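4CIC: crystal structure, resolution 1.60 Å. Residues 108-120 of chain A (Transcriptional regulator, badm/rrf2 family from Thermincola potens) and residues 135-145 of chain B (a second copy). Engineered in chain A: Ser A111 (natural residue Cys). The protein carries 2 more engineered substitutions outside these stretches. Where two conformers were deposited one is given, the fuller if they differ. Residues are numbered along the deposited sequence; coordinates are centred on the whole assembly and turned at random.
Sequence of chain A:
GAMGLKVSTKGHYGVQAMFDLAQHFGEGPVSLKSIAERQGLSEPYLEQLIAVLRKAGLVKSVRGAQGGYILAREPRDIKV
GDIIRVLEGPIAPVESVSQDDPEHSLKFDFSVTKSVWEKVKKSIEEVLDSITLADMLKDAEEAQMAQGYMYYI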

ATOM      1  N   PHE A 108     -16.524  21.505  -2.828  1.00 27.37           N
ATOM      2  CA  PHE A 108     -15.827  20.478  -3.566  1.00 27.95           C
ATOM      3  C   PHE A 108     -14.694  21.067  -4.398  1.00 28.40           C
ATOM      4  O   PHE A 108     -14.895  22.035  -5.136  1.00 29.06           O
ATOM      5  CB  PHE A 108     -16.785  19.696  -4.462  1.00 31.36           C
ATOM      6  CG  PHE A 108     -16.098  18.696  -5.333  1.00 25.62           C
ATOM      7  CD1 PHE A 108     -15.629  17.511  -4.804  1.00 23.64           C
ATOM      8  CD2 PHE A 108     -15.874  18.959  -6.673  1.00 34.24           C
ATOM      9  CE1 PHE A 108     -14.975  16.592  -5.599  1.00 25.46           C
ATOM     10  CE2 PHE A 108     -15.223  18.036  -7.476  1.00 33.08           C
ATOM     11  CZ  PHE A 108     -14.783  16.846  -6.935  1.00 29.06           C
ATOM     12  N   ASP A 109     -13.513  20.475  -4.253  1.00 30.94           N
ATOM     13  CA  ASP A 109     -12.347  20.787  -5.057  1.00 31.72           C
ATOM     14  C   ASP A 109     -11.649  19.475  -5.383  1.00 26.21           C
ATOM     15  O   ASP A 109     -11.069  18.844  -4.497  1.00 30.40           O
ATOM     16  CB  ASP A 109     -11.400  21.707  -4.284  1.00 36.54           C
ATOM     17  CG  ASP A 109      -9.988  21.696  -4.843  1.00 61.64           C
ATOM     18  OD1 ASP A 109      -9.774  22.263  -5.933  1.00 65.02           O
ATOM     19  OD2 ASP A 109      -9.088  21.121  -4.189  1.00 81.22           O
ATOM     20  N   PHE A 110     -11.714  19.058  -6.643  1.00 26.16           N
ATOM     21  CA  PHE A 110     -11.086  17.795  -7.055  1.00 25.03           C
ATOM     22  C   PHE A 110      -9.575  17.830  -6.862  1.00 30.73           C
ATOM     23  O   PHE A 110      -8.912  18.819  -7.222  1.00 27.82           O
ATOM     24  CB  PHE A 110     -11.439  17.465  -8.506  1.00 26.14           C
ATOM     25  CG  PHE A 110     -10.732  16.249  -9.052  1.00 28.68           C
ATOM     26  CD1 PHE A 110     -11.081  14.974  -8.624  1.00 32.28           C
ATOM     27  CD2 PHE A 110      -9.740  16.377 -10.009  1.00 30.83           C
ATOM     28  CE1 PHE A 110     -10.441  13.849  -9.140  1.00 26.97           C
ATOM     29  CE2 PHE A 110      -9.103  15.260 -10.526  1.00 35.56           C
ATOM     30  CZ  PHE A 110      -9.450  13.996 -10.090  1.00 31.50           C
ATOM     31  N   SER A 111      -9.047  16.750  -6.280  1.00 25.05           N
ATOM     32  CA  SER A 111      -7.623  16.586  -6.037  1.00 22.64           C
ATOM     33  C   SER A 111      -7.076  15.516  -6.951  1.00 29.11           C
ATOM     34  O   SER A 111      -7.398  14.329  -6.786  1.00 25.07           O
ATOM     35  CB  SER A 111      -7.364  16.158  -4.586  1.00 28.31           C
ATOM     36  OG  SER A 111      -5.993  15.849  -4.390  1.00 28.40           O
ATOM     37  N   VAL A 112      -6.253  15.895  -7.922  1.00 24.84           N
ATOM     38  CA  VAL A 112      -5.622  14.885  -8.766  0.59 22.81           C
ATOM     39  C   VAL A 112      -4.679  14.014  -7.940  1.00 19.96           C
ATOM     40  O   VAL A 112      -4.517  12.832  -8.229  1.00 22.82           O
ATOM     41  CB  VAL A 112      -4.859  15.512  -9.958  0.59 23.49           C
ATOM     42  CG1 VAL A 112      -3.666  16.277  -9.465  0.59 30.37           C
ATOM     43  CG2 VAL A 112      -4.427  14.425 -10.935  0.59 25.09           C
ATOM     44  N   THR A 113      -4.059  14.586  -6.901  1.00 21.84           N
ATOM     45  CA  THR A 113      -3.167  13.801  -6.040  0.70 20.94           C
ATOM     46  C   THR A 113      -3.940  12.677  -5.351  1.00 20.44           C
ATOM     47  O   THR A 113      -3.484  11.527  -5.322  1.00 22.99           O
ATOM     48  CB  THR A 113      -2.454  14.659  -4.966  0.70 23.92           C
ATOM     49  OG1 THR A 113      -1.643  15.651  -5.606  0.70 23.71           O
ATOM     50  CG2 THR A 113      -1.560  13.793  -4.057  0.70 21.26           C
ATOM     51  N   LYS A 114      -5.112  12.993  -4.807  1.00 23.03           N
ATOM     52  CA  LYS A 114      -5.915  11.930  -4.189  1.00 20.43           C
ATOM     53  C   LYS A 114      -6.299  10.866  -5.207  1.00 22.41           C
ATOM     54  O   LYS A 114      -6.447   9.687  -4.849  1.00 23.41           O
ATOM     55  CB  LYS A 114      -7.191  12.467  -3.556  1.00 24.14           C
ATOM     56  CG  LYS A 114      -6.981  13.297  -2.309  1.00 33.10           C
ATOM     57  CD  LYS A 114      -8.335  13.652  -1.727  1.00 32.85           C
ATOM     58  CE  LYS A 114      -8.224  14.634  -0.604  1.00 50.76           C
ATOM     59  NZ  LYS A 114      -9.579  14.996  -0.096  1.00 52.25           N
ATOM     60  N   SER A 115      -6.484  11.269  -6.464  1.00 20.60           N
ATOM     61  CA  SER A 115      -6.891  10.289  -7.472  1.00 22.23           C
ATOM     62  C   SER A 115      -5.753   9.313  -7.726  1.00 21.25           C
ATOM     63  O   SER A 115      -5.992   8.140  -8.054  1.00 22.52           O
ATOM     64  CB  SER A 115      -7.348  10.963  -8.772  1.00 26.52           C
ATOM     65  OG  SER A 115      -6.246  11.438  -9.530  1.00 31.72           O
ATOM     66  N   VAL A 116      -4.519   9.781  -7.553  1.00 21.83           N
ATOM     67  CA  VAL A 116      -3.372   8.879  -7.683  1.00 24.33           C
ATOM     68  C   VAL A 116      -3.426   7.825  -6.584  1.00 20.68           C
ATOM     69  O   VAL A 116      -3.225   6.628  -6.856  1.00 20.87           O
ATOM     70  CB  VAL A 116      -2.027   9.616  -7.614  1.00 24.55           C
ATOM     71  CG1 VAL A 116      -0.875   8.632  -7.650  1.00 26.54           C
ATOM     72  CG2 VAL A 116      -1.894  10.593  -8.787  1.00 24.16           C
ATOM     73  N   TRP A 117      -3.732   8.247  -5.358  1.00 18.02           N
ATOM     74  CA  TRP A 117      -3.796   7.271  -4.257  1.00 16.26           C
ATOM     75  C   TRP A 117      -4.942   6.311  -4.458  1.00 18.31           C
ATOM     76  O   TRP A 117      -4.852   5.159  -4.047  1.00 19.42           O
ATOM     77  CB  TRP A 117      -3.914   7.912  -2.864  1.00 17.91           C
ATOM     78  CG  TRP A 117      -2.885   8.968  -2.599  1.00 17.99           C
ATOM     79  CD1 TRP A 117      -3.121  10.196  -2.066  1.00 24.96           C
ATOM     80  CD2 TRP A 117      -1.478   8.900  -2.852  1.00 21.69           C
ATOM     81  NE1 TRP A 117      -1.947  10.913  -1.982  1.00 25.57           N
ATOM     82  CE2 TRP A 117      -0.926  10.147  -2.473  1.00 20.87           C
ATOM     83  CE3 TRP A 117      -0.630   7.923  -3.378  1.00 37.69           C
ATOM     84  CZ2 TRP A 117       0.438  10.426  -2.572  1.00 30.25           C
ATOM     85  CZ3 TRP A 117       0.724   8.209  -3.491  1.00 44.64           C
ATOM     86  CH2 TRP A 117       1.242   9.453  -3.090  1.00 38.21           C
ATOM     87  N   GLU A 118      -6.022   6.771  -5.071  1.00 20.00           N
ATOM     88  CA  GLU A 118      -7.157   5.890  -5.327  1.00 22.00           C
ATOM     89  C   GLU A 118      -6.727   4.786  -6.278  1.00 25.15           C
ATOM     90  O   GLU A 118      -7.176   3.643  -6.168  1.00 23.75           O
ATOM     91  CB  GLU A 118      -8.334   6.678  -5.904  1.00 25.83           C
ATOM     92  CG  GLU A 118      -9.610   5.878  -6.094  1.00 40.00           C
ATOM     93  CD  GLU A 118      -9.637   5.097  -7.402  1.00 64.46           C
ATOM     94  OE1 GLU A 118      -8.798   5.389  -8.285  1.00 67.48           O
ATOM     95  OE2 GLU A 118     -10.495   4.192  -7.546  1.00 67.80           O
ATOM     96  N   LYS A 119      -5.856   5.134  -7.219  1.00 25.01           N
ATOM     97  CA  LYS A 119      -5.329   4.154  -8.164  1.00 25.59           C
ATOM     98  C   LYS A 119      -4.413   3.152  -7.472  1.00 24.97           C
ATOM     99  O   LYS A 119      -4.442   1.953  -7.791  1.00 27.64           O
ATOM    100  CB  LYS A 119      -4.596   4.843  -9.318  1.00 30.24           C
ATOM    101  CG  LYS A 119      -5.528   5.345 -10.400  1.00 41.32           C
ATOM    102  CD  LYS A 119      -4.837   6.345 -11.304  1.00 50.66           C
ATOM    103  CE  LYS A 119      -5.824   6.979 -12.267  1.00 55.77           C
ATOM    104  NZ  LYS A 119      -5.172   8.032 -13.090  1.00 59.27           N
ATOM    105  N   VAL A 120      -3.604   3.635  -6.533  1.00 22.81           N
ATOM    106  CA  VAL A 120      -2.798   2.733  -5.703  1.00 20.59           C
ATOM    107  C   VAL A 120      -3.701   1.770  -4.940  1.00 23.17           C
ATOM    108  O   VAL A 120      -3.452   0.557  -4.916  1.00 22.55           O
ATOM    109  CB  VAL A 120      -1.921   3.510  -4.715  1.00 22.20           C
ATOM    110  CG1 VAL A 120      -1.183   2.571  -3.778  1.00 25.34           C
ATOM    111  CG2 VAL A 120      -0.914   4.379  -5.487  1.00 22.10           C
TER
ATOM    112  N   ASP B 135       1.265  13.579 -16.683  1.00 18.71           N
ATOM    113  CA  ASP B 135      -0.001  12.864 -16.717  1.00 22.42           C
ATOM    114  C   ASP B 135      -0.998  13.523 -15.758  1.00 23.66           C
ATOM    115  O   ASP B 135      -2.184  13.641 -16.061  1.00 23.60           O
ATOM    116  CB  ASP B 135       0.197  11.418 -16.245  1.00 21.16           C
ATOM    117  CG  ASP B 135       0.933  10.542 -17.257  1.00 34.26           C
ATOM    118  OD1 ASP B 135       0.712  10.690 -18.467  1.00 30.69           O
ATOM    119  OD2 ASP B 135       1.726   9.670 -16.830  1.00 27.38           O
ATOM    120  N   MET B 136      -0.514  13.910 -14.584  1.00 18.45           N
ATOM    121  CA  MET B 136      -1.371  14.558 -13.591  1.00 18.29           C
ATOM    122  C   MET B 136      -1.865  15.919 -14.106  1.00 18.79           C
ATOM    123  O   MET B 136      -3.022  16.293 -13.921  1.00 19.83           O
ATOM    124  CB  MET B 136      -0.628  14.696 -12.258  1.00 17.43           C
ATOM    125  CG  MET B 136      -0.366  13.312 -11.562  1.00 17.61           C
ATOM    126  SD  MET B 136       0.613  13.518 -10.082  1.00 21.34           S
ATOM    127  CE  MET B 136      -0.555  14.280  -8.972  1.00 19.20           C
ATOM    128  N   LEU B 137      -0.996  16.635 -14.795  1.00 19.58           N
ATOM    129  CA  LEU B 137      -1.421  17.912 -15.380  1.00 20.65           C
ATOM    130  C   LEU B 137      -2.537  17.731 -16.403  1.00 24.65           C
ATOM    131  O   LEU B 137      -3.501  18.504 -16.426  1.00 27.29           O
ATOM    132  CB  LEU B 137      -0.240  18.641 -16.024  1.00 17.32           C
ATOM    133  CG  LEU B 137       0.800  19.248 -15.088  1.00 15.86           C
ATOM    134  CD1 LEU B 137       1.998  19.764 -15.895  1.00 23.62           C
ATOM    135  CD2 LEU B 137       0.182  20.375 -14.270  1.00 22.46           C
ATOM    136  N   LYS B 138      -2.394  16.727 -17.265  1.00 22.04           N
ATOM    137  CA  LYS B 138      -3.436  16.406 -18.235  1.00 26.80           C
ATOM    138  C   LYS B 138      -4.750  16.004 -17.568  1.00 28.11           C
ATOM    139  O   LYS B 138      -5.815  16.481 -17.953  1.00 31.94           O
ATOM    140  CB  LYS B 138      -2.973  15.300 -19.182  1.00 35.06           C
ATOM    141  CG  LYS B 138      -1.847  15.725 -20.109  1.00 32.38           C
ATOM    142  CD  LYS B 138      -1.303  14.524 -20.861  1.00 51.22           C
ATOM    143  CE  LYS B 138      -0.103  14.892 -21.705  1.00 60.20           C
ATOM    144  NZ  LYS B 138       0.421  13.711 -22.446  1.00 69.91           N
ATOM    145  N   ASP B 139      -4.672  15.119 -16.576  1.00 29.27           N
ATOM    146  CA  ASP B 139      -5.864  14.713 -15.842  1.00 31.59           C
ATOM    147  C   ASP B 139      -6.548  15.889 -15.146  1.00 37.95           C
ATOM    148  O   ASP B 139      -7.779  15.979 -15.139  1.00 40.29           O
ATOM    149  CB  ASP B 139      -5.514  13.646 -14.819  1.00 27.03           C
ATOM    150  CG  ASP B 139      -5.298  12.284 -15.453  1.00 52.88           C
ATOM    151  OD1 ASP B 139      -5.453  12.168 -16.690  1.00 50.41           O
ATOM    152  OD2 ASP B 139      -4.992  11.328 -14.710  1.00 63.03           O
ATOM    153  N   ALA B 140      -5.741  16.772 -14.560  1.00 38.56           N
ATOM    154  CA  ALA B 140      -6.240  17.944 -13.848  1.00 42.85           C
ATOM    155  C   ALA B 140      -7.074  18.802 -14.772  1.00 49.34           C
ATOM    156  O   ALA B 140      -8.169  19.229 -14.411  1.00 58.43           O
ATOM    157  CB  ALA B 140      -5.082  18.763 -13.290  1.00 41.17           C
ATOM    158  N   GLU B 141      -6.545  19.056 -15.963  1.00 39.75           N
ATOM    159  CA  GLU B 141      -7.279  19.812 -16.969  1.00 50.25           C
ATOM    160  C   GLU B 141      -8.628  19.149 -17.260  1.00 51.76           C
ATOM    161  O   GLU B 141      -9.674  19.754 -17.048  1.00 57.88           O
ATOM    162  CB  GLU B 141      -6.460  19.960 -18.252  1.00 43.32           C
ATOM    163  CG  GLU B 141      -7.179  20.749 -19.335  1.00 69.41           C
ATOM    164  CD  GLU B 141      -6.330  20.969 -20.570  1.00 87.14           C
ATOM    165  OE1 GLU B 141      -5.395  20.173 -20.799  1.00 90.98           O
ATOM    166  OE2 GLU B 141      -6.597  21.942 -21.310  1.00 93.71           O
ATOM    167  N   GLU B 142      -8.590  17.896 -17.703  1.00 39.08           N
ATOM    168  CA  GLU B 142      -9.794  17.151 -18.086  1.00 40.06           C
ATOM    169  C   GLU B 142     -10.884  17.091 -17.018  1.00 47.57           C
ATOM    170  O   GLU B 142     -12.073  17.198 -17.324  1.00 51.55           O
ATOM    171  CB  GLU B 142      -9.429  15.723 -18.497  1.00 50.04           C
ATOM    172  CG  GLU B 142      -9.821  15.359 -19.914  1.00 71.63           C
ATOM    173  CD  GLU B 142      -8.700  15.615 -20.902  1.00 88.29           C
ATOM    174  OE1 GLU B 142      -7.527  15.374 -20.538  1.00 88.35           O
ATOM    175  OE2 GLU B 142      -8.985  16.054 -22.039  1.00 94.32           O
ATOM    176  N   ALA B 143     -10.481  16.908 -15.765  1.00 45.00           N
ATOM    177  CA  ALA B 143     -11.440  16.619 -14.697  1.00 54.32           C
ATOM    178  C   ALA B 143     -12.011  17.880 -14.056  1.00 53.48           C
ATOM    179  O   ALA B 143     -13.097  17.839 -13.470  1.00 52.63           O
ATOM    180  CB  ALA B 143     -10.816  15.712 -13.642  1.00 40.34           C
ATOM    181  N   GLN B 144     -11.284  18.989 -14.169  1.00 49.70           N
ATOM    182  CA  GLN B 144     -11.720  20.260 -13.602  1.00 53.81           C
ATOM    183  C   GLN B 144     -11.956  21.248 -14.723  1.00 65.24           C
ATOM    184  O   GLN B 144     -11.377  22.336 -14.753  1.00 74.52           O
ATOM    185  CB  GLN B 144     -10.682  20.813 -12.617  1.00 57.62           C
ATOM    186  CG  GLN B 144     -10.637  20.083 -11.275  1.00 64.36           C
ATOM    187  CD  GLN B 144      -9.384  20.395 -10.465  1.00 71.24           C
ATOM    188  OE1 GLN B 144      -8.264  20.162 -10.923  1.00 77.71           O
ATOM    189  NE2 GLN B 144      -9.569  20.917  -9.253  1.00 58.98           N
ATOM    190  N   MET B 145     -12.808  20.857 -15.658  1.00 57.09           N
ATOM    191  CA  MET B 145     -13.086  21.703 -16.803  1.00 63.73           C
ATOM    192  C   MET B 145     -14.506  22.249 -16.728  1.00 65.46           C
ATOM    193  O   MET B 145     -15.255  21.968 -15.790  1.00 49.71           O
ATOM    194  CB  MET B 145     -12.864  20.925 -18.105  1.00 53.39           C
ATOM    195  CG  MET B 145     -11.580  21.314 -18.825  1.00 52.46           C
ATOM    196  SD  MET B 145     -10.878  20.020 -19.876  1.00115.89           S
ATOM    197  CE  MET B 145     -12.226  19.682 -21.002  1.00 83.29           C
TER
HETATM  198  O   HOH W   1     -12.605  21.173  -8.752  1.00 25.12           O
HETATM  199  O   HOH W   2      -7.097  11.547 -12.260  1.00 46.78           O

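Helix 112-120 of chain A crosses helix 135-143 of chain B at 111°. Met B136 points its CA-to-CB bond sideways, but its m, t, p rotamer swings the thioether round so that CE lies 3.7 Å from Val A112 CG1 and 3.9 Å from Val A116 CG2. Val A112 (chi1 p) points its CA-to-CB bond toward the partner helix: CG1 meets that methyl, and CG2 packs against the methionine as well, 4.0 Å from Met B136 CB and 4.1 Å from Asp B139 CB. Val A116 (chi1 t) sends CG2 to the same methionine.

Before the helix, Phe A110 (chi1 t, chi2 72°) extends along chain B, bringing CE2 to 3.6 Å from Ala B143 CB; Gln B144 CG sits at the ring edge. Gln B144 NE2 comes within 3.0 Å of Phe A110 O, but the angle is too poor for a hydrogen bond. Instead, Gln B144 NE2 and Phe A110 N both donate to water 1, at 3.1 Å each.

Lys A119, extended beyond chi1, reaches Asp B139 in a long salt bridge, NZ to OD2 3.7 Å. Water 2 donates to Asp B139 OD2 (3.2 Å) and to Ser A115 OG (2.9 Å); chi1 p lets this hydroxyl donate in turn to Val A112 O (2.6 Å). The engineered Ser A111 faces away, its OG capping the helix by accepting from Lys A114 N (3.0 Å).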